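Local coordinates for functional macrophage inflammatory protein 1-alpha homolog (Human herpesvirus 8, PDB 1ZXT), which binds CC chemokine receptors as a virus-encoded chemokine, vMIP-I, and so probably acts on the signalling of host cells, at residues A[19-22]-A[23-26]. Sequence-based numbering, arbitrary orientation.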
ATOM      1  N   PRO A  19       1.309   3.000  12.337  1.00 29.18           N
ATOM      2  CA  PRO A  19       2.455   3.164  11.460  1.00 28.62           C
ATOM      3  C   PRO A  19       3.558   2.154  11.669  1.00 28.47           C
ATOM      4  O   PRO A  19       3.980   1.929  12.820  1.00 27.93           O
ATOM      5  CB  PRO A  19       2.947   4.563  11.791  1.00 28.25           C
ATOM      6  CG  PRO A  19       1.798   5.269  12.337  1.00 28.73           C
ATOM      7  CD  PRO A  19       0.948   4.268  13.011  1.00 29.41           C
ATOM      8  N   PRO A  20       4.024   1.540  10.578  1.00 28.04           N
ATOM      9  CA  PRO A  20       5.223   0.691  10.621  1.00 27.22           C
ATOM     10  C   PRO A  20       6.498   1.500  10.786  1.00 26.47           C
ATOM     11  O   PRO A  20       6.491   2.710  10.472  1.00 26.72           O
ATOM     12  CB  PRO A  20       5.225  -0.041   9.227  1.00 27.71           C
ATOM     13  CG  PRO A  20       4.412   0.818   8.345  1.00 28.58           C
ATOM     14  CD  PRO A  20       3.356   1.498   9.243  1.00 27.35           C
ATOM     15  N   PRO A  21       7.606   0.843  11.161  1.00 25.68           N
ATOM     16  CA  PRO A  21       8.886   1.474  11.145  1.00 27.06           C
ATOM     17  C   PRO A  21       9.361   1.833   9.725  1.00 28.91           C
ATOM     18  O   PRO A  21       9.506   0.969   8.864  1.00 30.07           O
ATOM     19  CB  PRO A  21       9.810   0.381  11.674  1.00 24.46           C
ATOM     20  CG  PRO A  21       9.039  -0.832  11.901  1.00 28.01           C
ATOM     21  CD  PRO A  21       7.715  -0.545  11.593  1.00 24.44           C
ATOM     22  N   VAL A  22       9.664   3.093   9.529  1.00 29.09           N
ATOM     23  CA  VAL A  22      10.086   3.594   8.254  1.00 29.60           C
ATOM     24  C   VAL A  22      11.314   2.804   7.765  1.00 28.39           C
ATOM     25  O   VAL A  22      11.446   2.573   6.587  1.00 26.07           O
ATOM     26  CB  VAL A  22      10.497   5.083   8.338  1.00 32.70           C
ATOM     27  CG1 VAL A  22      10.678   5.632   6.927  1.00 36.33           C
ATOM     28  CG2 VAL A  22       9.471   5.939   9.162  1.00 35.47           C
ATOM     29  N   GLN A  23      12.204   2.392   8.682  1.00 28.53           N
ATOM     30  CA  GLN A  23      13.457   1.770   8.268  1.00 29.72           C
ATOM     31  C   GLN A  23      13.213   0.477   7.486  1.00 29.65           C
ATOM     32  O   GLN A  23      14.064   0.052   6.764  1.00 31.63           O
ATOM     33  CB  GLN A  23      14.480   1.624   9.436  1.00 31.80           C
ATOM     34  CG  GLN A  23      14.271   0.453  10.395  1.00 31.44           C
ATOM     35  CD  GLN A  23      15.371   0.406  11.487  1.00 41.32           C
ATOM     36  OE1 GLN A  23      15.354   1.216  12.417  1.00 34.08           O
ATOM     37  NE2 GLN A  23      16.365  -0.478  11.344  1.00 26.23           N
ATOM     38  N   ILE A  24      12.040  -0.129   7.604  1.00 28.97           N
ATOM     39  CA  ILE A  24      11.842  -1.415   6.947  1.00 29.89           C
ATOM     40  C   ILE A  24      11.159  -1.230   5.602  1.00 29.85           C
ATOM     41  O   ILE A  24      10.989  -2.180   4.845  1.00 31.49           O
ATOM     42  CB  ILE A  24      11.083  -2.428   7.888  1.00 29.84           C
ATOM     43  CG1 ILE A  24       9.594  -2.152   8.018  1.00 30.36           C
ATOM     44  CG2 ILE A  24      11.670  -2.428   9.260  1.00 30.94           C
ATOM     45  CD1 ILE A  24       8.849  -3.300   8.519  1.00 34.59           C
ATOM     46  N   LEU A  25      10.660  -0.010   5.345  1.00 28.92           N
ATOM     47  CA  LEU A  25       9.875   0.263   4.129  1.00 29.36           C
ATOM     48  C   LEU A  25      10.787   0.546   2.915  1.00 27.17           C
ATOM     49  O   LEU A  25      11.795   1.243   2.979  1.00 27.95           O
ATOM     50  CB  LEU A  25       8.937   1.446   4.410  1.00 28.70           C
ATOM     51  CG  LEU A  25       7.534   1.251   4.980  1.00 32.74           C
ATOM     52  CD1 LEU A  25       7.179  -0.092   5.539  1.00 32.61           C
ATOM     53  CD2 LEU A  25       7.188   2.446   5.872  1.00 26.69           C
ATOM     54  N   LYS A  26      10.421  -0.113   1.820  1.00 27.95           N
ATOM     55  CA  LYS A  26      11.072  -0.079   0.516  1.00 27.64           C
ATOM     56  C   LYS A  26      10.417   0.859  -0.523  1.00 24.69           C
ATOM     57  O   LYS A  26      11.130   1.685  -1.127  1.00 27.37           O
ATOM     58  CB  LYS A  26      11.039  -1.511  -0.086  1.00 30.28           C
ATOM     59  CG  LYS A  26      12.226  -1.975  -0.960  1.00 30.91           C
ATOM     60  CD  LYS A  26      11.879  -3.360  -1.571  1.00 35.23           C
ATOM     61  CE  LYS A  26      13.031  -3.982  -2.300  1.00 37.65           C
ATOM     62  NZ  LYS A  26      13.650  -3.111  -3.332  1.00 45.47           N
TER
HETATM   63  O   HOH W   1      12.737   3.212   4.438  1.00 39.76           O
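Ile-24 and Leu-25 turn their backbone N-H groups back to the carbonyls of Pro-21 and Val-22, two successive i to i+3 bonds that wind residues 22-24 into the single 3-10 turn found in the chemokine fold just ahead of the first strand of its three-stranded antiparallel sheet. Ile-24 N lies 3.0 Å from Pro-21 O with a fairly straight N-H...O angle of 166°, and Leu-25 N reaches Val-22 O at the same length. In both, the donor sits well above the carbonyl plane, off the lone pairs, consistent with the tight winding of a 3-10 turn.

The turn shows how a short helical element can set two neighbouring side chains against two neighbouring prolines. Leu-25 turns back toward the preceding residues and meets Pro-20 at about a right angle, its CD1 lying 4.0 Å from Pro-20 CG, while its other methyl, CD2, comes to 3.9 Å from Val-22 CA. Leu-62 of helix 57-64 touches both Val-22 and Leu-25, and Trp-58 of that helix packs on Pro-20, so this side of the turn closes onto the helix. Ile-24 takes the other proline: with CG1 placed between its backbone N and carbonyl carbon (chi1 75°), that atom comes to 3.2 Å from Pro-21 O, and both branches come up against the CG corner of the Pro-21 ring, the two side chains crossing at a slant, with CG2 4.1 Å from Pro-21 CG. The Ile-24 backbone pairs with Lys-45, and the NZ of that lysine hydrogen-bonds to Gln-23 O, tying the turn to the chain just past strand 40-44. Val-22 O has a second donor besides Leu-25 N: a water bridges the turn to the strand, giving hydrogens to Val-22 O and to Leu-25 O, with its oxygen 2.6 Å from each.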